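3-phosphoshikimate 1-carboxyvinyltransferase (Streptomyces sviceus, PDB 7M0O) probably catalyses transfer of the enolpyruvyl group of phosphoenolpyruvate to the 5-hydroxyl of shikimate-3-phosphate, releasing phosphate, in the penultimate step of chorismate biosynthesis. Local coordinates at residues Leu112-Ala115 with Leu116-Gly120; Leu123-Glu126 with Glu127-His131. One frame throughout, in Å; residues are numbered along the deposited sequence.

In the fold
The chain from Leu112 to His131 illustrates how a helix, a strand and the loop that follows it can be locked together by short-range contacts in series. Interaction 1 comes first and closes within the last turns of helix 110-118, ending at the Schellman motif of Gly120. The chain then reverses into strand 122-125, an outermost strand of its four-stranded sheet, and interaction 2 closes the loop that leads on toward strand 134-139. Neither contact encloses or crosses the other, yet they meet side to side. A salt bridge and a probable hydrogen bond join the two contacts, so helix, edge strand and loop are tied together.

Interaction 1 of 2, residues Leu112-Ala115 with Leu116-Gly120; sequences LSRA and LRDLG. With K (potassium ion), chain C.
The guanidinium of Arg117 meets Ser113 edge-on: Ser113 O lies near its plane and accepts from Arg117 NE at 3.0 Å, one turn back along the helix, and Arg114 N is also at the edge. The same oxygen takes the ordinary helical N-H of Arg117 N at 3.1 Å, the two donors arriving from opposite faces of its carbonyl plane. With Arg117 CG beside its own backbone N (chi1 -71°) and a bend at chi3, the chain folds back over Ser113 O, and the NE bond ties the guanidinium end there, while NH1 forms a salt bridge with Glu129. Asp118 N to Arg114 O (2.8 Å) and Leu119 N to Ala115 O continue the helical bonding until Gly120, at positive phi, closes a Schellman motif. Beyond this helix end, Arg117 O and Asp118 O (2.8 Å from the ion) bind a potassium ion, whose charge probably suits the carbonyl-rich C terminus. Leu112 and Leu116 pack on helix 155-163, as does Ala115, while Ser113, Leu116 and Arg117 touch strand 122-125, so that helix 110-118 packs against both helix 155-163 and the edge strand.

Interaction 2 of 2, residues Leu123-Glu126 with Glu127-His131; sequences LRHE and EAEGH
His125 and Gly130 form the tight part of this contact, with the imidazole laid against the backbone of the turn. Gly130 CA makes a CH-pi contact over one ring face, 3.6 Å from the centroid, and Gly130 N lies over the centre of the same face. On the opposite face sits Leu123 CD2, offset toward the rim, so the ring is sandwiched between its own strand and the loop. Its edge is used as well: His125 ND1 donates to His131 O at 2.8 Å and an angle of 167°. The acceptor lies almost in the ring plane, although the donor stands well above the carbonyl plane. With CG beside the backbone N (chi1 -66°), the ring is carried toward the loop, and the bond to His131 fixes its rotation. His125 NE2 probably hydrogen-bonds Ser113 OG on helix 110-118, giving both ring nitrogens partners.

The Glu129 side is looser. Its carboxylate stands nearly perpendicular to the ring (88°), with OE2 3.6 Å from His125 CB. A water accepts from His125 N at 3.0 Å and reaches on to Glu129 OE2, though that second leg is unusually short and so doubtful in detail. The bend at chi2 of Glu129 brings the carboxylate back toward His125, and OE1 pairs with Arg117 of helix 110-118. Glu126 and Glu127 lie exposed, touching chiefly through adjoining backbone, and Glu126 OE2 hydrogen-bonds Thr135.

A type II beta turn from Ala128 to His131 presents Gly130 to the ring, closed by His131 N to Ala128 O at 3.3 Å. Gly130, at positive phi, occupies its third position, the usual glycine site of this turn type. The turn belongs to the connection between antiparallel neighbours 122-125 and 134-139, a beta hairpin at the edge of a four-stranded mixed sheet in this EPSP synthase.

Interaction 1 of 2, residues Leu112-Ala115 with Leu116-Gly120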
ATOM      1  N   LEU A 112       1.434  -4.661 -19.236  1.00 13.70           N
ATOM      2  CA  LEU A 112       1.708  -6.008 -18.748  1.00 13.14           C
ATOM      3  C   LEU A 112       1.445  -7.050 -19.831  1.00 16.22           C
ATOM      4  O   LEU A 112       2.251  -7.970 -20.025  1.00 16.40           O
ATOM      5  CB  LEU A 112       0.854  -6.299 -17.519  1.00 13.17           C
ATOM      6  CG  LEU A 112       1.020  -7.705 -16.951  1.00 13.99           C
ATOM      7  CD1 LEU A 112       2.478  -7.998 -16.579  1.00 15.58           C
ATOM      8  CD2 LEU A 112       0.096  -7.840 -15.745  1.00 15.71           C
ATOM      9  N   SER A 113       0.330  -6.926 -20.552  1.00 11.92           N
ATOM     10  CA  SER A 113       0.037  -7.951 -21.553  1.00 12.11           C
ATOM     11  C   SER A 113       0.964  -7.830 -22.757  1.00 16.39           C
ATOM     12  O   SER A 113       1.247  -8.839 -23.418  1.00 14.86           O
ATOM     13  CB  SER A 113      -1.431  -7.888 -21.971  1.00 16.65           C
ATOM     14  OG  SER A 113      -1.659  -6.806 -22.849  1.00 19.72           O
ATOM     15  N   ARG A 114       1.445  -6.619 -23.055  1.00 14.28           N
ATOM     16  CA  ARG A 114       2.437  -6.468 -24.115  0.54 14.52           C
ATOM     17  C   ARG A 114       3.759  -7.110 -23.718  1.00 16.84           C
ATOM     18  O   ARG A 114       4.412  -7.763 -24.541  1.00 15.97           O
ATOM     19  CB  ARG A 114       2.622  -4.986 -24.446  0.54 14.85           C
ATOM     20  CG  ARG A 114       3.768  -4.672 -25.397  0.54 20.09           C
ATOM     21  CD  ARG A 114       4.642  -3.584 -24.799  0.54 24.16           C
ATOM     22  NE  ARG A 114       5.045  -3.960 -23.448  0.54 27.55           N
ATOM     23  CZ  ARG A 114       5.140  -3.124 -22.420  0.54 17.34           C
ATOM     24  NH1 ARG A 114       4.877  -1.835 -22.561  0.54 30.90           N
ATOM     25  NH2 ARG A 114       5.514  -3.594 -21.253  0.54 23.21           N
ATOM     26  N   ALA A 115       4.160  -6.943 -22.454  1.00 13.89           N
ATOM     27  CA  ALA A 115       5.397  -7.546 -21.972  1.00 16.41           C
ATOM     28  C   ALA A 115       5.305  -9.068 -21.951  1.00 17.59           C
ATOM     29  O   ALA A 115       6.274  -9.745 -22.301  1.00 14.04           O
ATOM     30  CB  ALA A 115       5.727  -6.995 -20.579  1.00 16.27           C
ATOM     31  N   LEU A 116       4.147  -9.626 -21.561  1.00 12.63           N
ATOM     32  CA  LEU A 116       4.002 -11.083 -21.535  1.00 11.36           C
ATOM     33  C   LEU A 116       4.089 -11.663 -22.944  1.00 11.52           C
ATOM     34  O   LEU A 116       4.669 -12.739 -23.146  1.00 12.00           O
ATOM     35  CB  LEU A 116       2.675 -11.482 -20.891  1.00 12.36           C
ATOM     36  CG  LEU A 116       2.601 -11.283 -19.370  1.00 12.96           C
ATOM     37  CD1 LEU A 116       1.155 -11.518 -18.840  1.00 13.12           C
ATOM     38  CD2 LEU A 116       3.577 -12.198 -18.641  1.00 12.62           C
ATOM     39  N   ARG A 117       3.479 -10.981 -23.914  1.00 13.05           N
ATOM     40  CA  ARG A 117       3.548 -11.435 -25.301  1.00 13.36           C
ATOM     41  C   ARG A 117       4.936 -11.224 -25.905  1.00 15.00           C
ATOM     42  O   ARG A 117       5.411 -12.067 -26.683  1.00 12.66           O
ATOM     43  CB  ARG A 117       2.457 -10.748 -26.110  1.00 12.78           C
ATOM     44  CG  ARG A 117       1.053 -11.288 -25.744  1.00 11.36           C
ATOM     45  CD  ARG A 117      -0.025 -10.528 -26.493  1.00 14.07           C
ATOM     46  NE  ARG A 117      -0.190  -9.167 -25.983  1.00 13.34           N
ATOM     47  CZ  ARG A 117      -1.016  -8.269 -26.512  1.00 13.83           C
ATOM     48  NH1 ARG A 117      -1.766  -8.603 -27.558  1.00 16.40           N
ATOM     49  NH2 ARG A 117      -1.118  -7.046 -25.984  1.00 14.06           N
ATOM     50  N   ASP A 118       5.616 -10.129 -25.548  1.00 12.95           N
ATOM     51  CA  ASP A 118       7.025  -9.988 -25.919  1.00 11.86           C
ATOM     52  C   ASP A 118       7.831 -11.193 -25.439  1.00 15.68           C
ATOM     53  O   ASP A 118       8.741 -11.659 -26.132  1.00 14.06           O
ATOM     54  CB  ASP A 118       7.632  -8.708 -25.335  1.00 10.33           C
ATOM     55  CG  ASP A 118       7.218  -7.447 -26.085  1.00 21.48           C
ATOM     56  OD1 ASP A 118       6.587  -7.557 -27.163  1.00 17.30           O
ATOM     57  OD2 ASP A 118       7.508  -6.330 -25.583  1.00 21.97           O
ATOM     58  N   LEU A 119       7.502 -11.705 -24.248  1.00 11.15           N
ATOM     59  CA  LEU A 119       8.138 -12.861 -23.616  1.00 10.67           C
ATOM     60  C   LEU A 119       7.625 -14.212 -24.129  1.00 14.49           C
ATOM     61  O   LEU A 119       8.005 -15.258 -23.578  1.00 17.94           O
ATOM     62  CB  LEU A 119       7.943 -12.803 -22.102  1.00 15.21           C
ATOM     63  CG  LEU A 119       8.804 -11.747 -21.407  1.00 14.04           C
ATOM     64  CD1 LEU A 119       8.362 -11.548 -19.965  1.00 13.67           C
ATOM     65  CD2 LEU A 119      10.264 -12.181 -21.483  1.00 16.35           C
ATOM     66  N   GLY A 120       6.780 -14.225 -25.146  1.00 11.67           N
ATOM     67  CA  GLY A 120       6.399 -15.466 -25.789  1.00 13.75           C
ATOM     68  C   GLY A 120       5.114 -16.092 -25.299  1.00 14.53           C
ATOM     69  O   GLY A 120       4.820 -17.231 -25.681  1.00 16.32           O
TER
HETATM   70  K     K C 502       7.716 -12.646 -28.490  1.00 12.68           K

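Interaction 2 of 2, residues Leu123-Glu126 with Glu127-His131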
ATOM      1  N   LEU A 123      -1.148 -14.958 -25.345  1.00 12.41           N
ATOM      2  CA  LEU A 123      -2.229 -14.237 -24.688  1.00 12.13           C
ATOM      3  C   LEU A 123      -3.031 -13.516 -25.762  1.00 13.95           C
ATOM      4  O   LEU A 123      -2.459 -12.871 -26.650  1.00 14.36           O
ATOM      5  CB  LEU A 123      -1.678 -13.237 -23.650  1.00 10.55           C
ATOM      6  CG  LEU A 123      -2.631 -12.419 -22.779  1.00 11.41           C
ATOM      7  CD1 LEU A 123      -1.875 -11.991 -21.544  1.00 14.47           C
ATOM      8  CD2 LEU A 123      -3.135 -11.185 -23.554  1.00 15.63           C
ATOM      9  N   ARG A 124      -4.351 -13.612 -25.671  1.00 12.95           N
ATOM     10  CA  ARG A 124      -5.242 -13.007 -26.643  1.00 13.38           C
ATOM     11  C   ARG A 124      -6.315 -12.210 -25.919  1.00 13.29           C
ATOM     12  O   ARG A 124      -6.993 -12.734 -25.030  1.00 16.24           O
ATOM     13  CB  ARG A 124      -5.878 -14.077 -27.543  1.00 17.01           C
ATOM     14  CG  ARG A 124      -4.844 -14.906 -28.275  1.00 21.73           C
ATOM     15  CD  ARG A 124      -5.465 -15.992 -29.132  1.00 27.04           C
ATOM     16  NE  ARG A 124      -4.542 -17.106 -29.341  1.00 24.16           N
ATOM     17  CZ  ARG A 124      -4.873 -18.222 -29.982  1.00 34.17           C
ATOM     18  NH1 ARG A 124      -6.100 -18.361 -30.477  1.00 35.05           N
ATOM     19  NH2 ARG A 124      -3.991 -19.202 -30.125  1.00 29.14           N
ATOM     20  N   HIS A 125      -6.440 -10.942 -26.286  1.00 12.49           N
ATOM     21  CA  HIS A 125      -7.547 -10.118 -25.823  1.00 13.52           C
ATOM     22  C   HIS A 125      -8.767 -10.405 -26.694  1.00 15.42           C
ATOM     23  O   HIS A 125      -8.696 -10.293 -27.927  1.00 16.75           O
ATOM     24  CB  HIS A 125      -7.164  -8.644 -25.880  1.00 15.59           C
ATOM     25  CG  HIS A 125      -6.067  -8.275 -24.931  1.00 11.54           C
ATOM     26  ND1 HIS A 125      -6.299  -8.007 -23.596  1.00 15.65           N
ATOM     27  CD2 HIS A 125      -4.731  -8.143 -25.115  1.00 15.34           C
ATOM     28  CE1 HIS A 125      -5.154  -7.712 -23.006  1.00 13.20           C
ATOM     29  NE2 HIS A 125      -4.189  -7.773 -23.907  1.00 13.42           N
ATOM     30  N   GLU A 126      -9.876 -10.800 -26.055  1.00 13.27           N
ATOM     31  CA  GLU A 126     -11.070 -11.168 -26.811  1.00 15.08           C
ATOM     32  C   GLU A 126     -11.864  -9.963 -27.298  1.00 17.80           C
ATOM     33  O   GLU A 126     -12.640 -10.108 -28.255  1.00 16.72           O
ATOM     34  CB  GLU A 126     -11.980 -12.070 -25.975  1.00 17.47           C
ATOM     35  CG  GLU A 126     -11.275 -13.298 -25.371  1.00 18.83           C
ATOM     36  CD  GLU A 126     -10.930 -14.345 -26.404  1.00 31.79           C
ATOM     37  OE1 GLU A 126     -11.457 -14.266 -27.530  1.00 37.01           O
ATOM     38  OE2 GLU A 126     -10.139 -15.261 -26.085  1.00 34.44           O
ATOM     39  N   GLU A 127     -11.707  -8.796 -26.650  1.00 14.07           N
ATOM     40  CA  GLU A 127     -12.386  -7.566 -27.056  1.00 11.91           C
ATOM     41  C   GLU A 127     -11.293  -6.560 -27.423  1.00 19.61           C
ATOM     42  O   GLU A 127     -10.491  -6.851 -28.317  1.00 19.47           O
ATOM     43  CB  GLU A 127     -13.399  -7.123 -25.991  1.00 14.90           C
ATOM     44  CG  GLU A 127     -14.554  -8.131 -25.843  1.00 17.55           C
ATOM     45  CD  GLU A 127     -15.461  -7.894 -24.614  1.00 16.93           C
ATOM     46  OE1 GLU A 127     -15.547  -6.752 -24.112  1.00 21.01           O
ATOM     47  OE2 GLU A 127     -16.103  -8.868 -24.162  1.00 20.57           O
ATOM     48  N   ALA A 128     -11.221  -5.399 -26.781  1.00 17.49           N
ATOM     49  CA  ALA A 128     -10.204  -4.419 -27.150  1.00 18.79           C
ATOM     50  C   ALA A 128      -8.836  -4.824 -26.609  1.00 17.02           C
ATOM     51  O   ALA A 128      -8.734  -5.495 -25.582  1.00 17.24           O
ATOM     52  CB  ALA A 128     -10.565  -3.025 -26.627  1.00 21.70           C
ATOM     53  N   GLU A 129      -7.775  -4.401 -27.311  1.00 16.48           N
ATOM     54  CA  GLU A 129      -6.413  -4.658 -26.847  1.00 17.76           C
ATOM     55  C   GLU A 129      -6.201  -4.078 -25.456  1.00 17.48           C
ATOM     56  O   GLU A 129      -6.528  -2.915 -25.200  1.00 19.89           O
ATOM     57  CB  GLU A 129      -5.383  -4.047 -27.799  1.00 18.82           C
ATOM     58  CG  GLU A 129      -5.114  -4.862 -29.022  1.00 22.05           C
ATOM     59  CD  GLU A 129      -4.528  -6.222 -28.717  1.00 19.62           C
ATOM     60  OE1 GLU A 129      -3.286  -6.337 -28.601  1.00 19.93           O
ATOM     61  OE2 GLU A 129      -5.328  -7.176 -28.622  1.00 19.67           O
ATOM     62  N   GLY A 130      -5.631  -4.885 -24.563  1.00 15.70           N
ATOM     63  CA  GLY A 130      -5.306  -4.455 -23.220  1.00 16.52           C
ATOM     64  C   GLY A 130      -6.327  -4.823 -22.162  1.00 16.48           C
ATOM     65  O   GLY A 130      -5.996  -4.788 -20.967  1.00 15.09           O
ATOM     66  N   HIS A 131      -7.547  -5.179 -22.561  1.00 12.87           N
ATOM     67  CA  HIS A 131      -8.660  -5.348 -21.631  1.00 13.56           C
ATOM     68  C   HIS A 131      -8.993  -6.821 -21.406  1.00 11.56           C
ATOM     69  O   HIS A 131      -8.782  -7.669 -22.276  1.00 13.80           O
ATOM     70  CB  HIS A 131      -9.919  -4.644 -22.166  1.00 15.74           C
ATOM     71  CG  HIS A 131      -9.769  -3.165 -22.323  1.00 17.92           C
ATOM     72  ND1 HIS A 131     -10.423  -2.269 -21.510  1.00 14.35           N
ATOM     73  CD2 HIS A 131      -9.053  -2.423 -23.202  1.00 17.13           C
ATOM     74  CE1 HIS A 131     -10.104  -1.037 -21.866  1.00 15.75           C
ATOM     75  NE2 HIS A 131      -9.285  -1.101 -22.899  1.00 19.40           N
TER
HETATM   76  O   HOH W   1      -5.012  -9.647 -28.627  1.00 15.06           O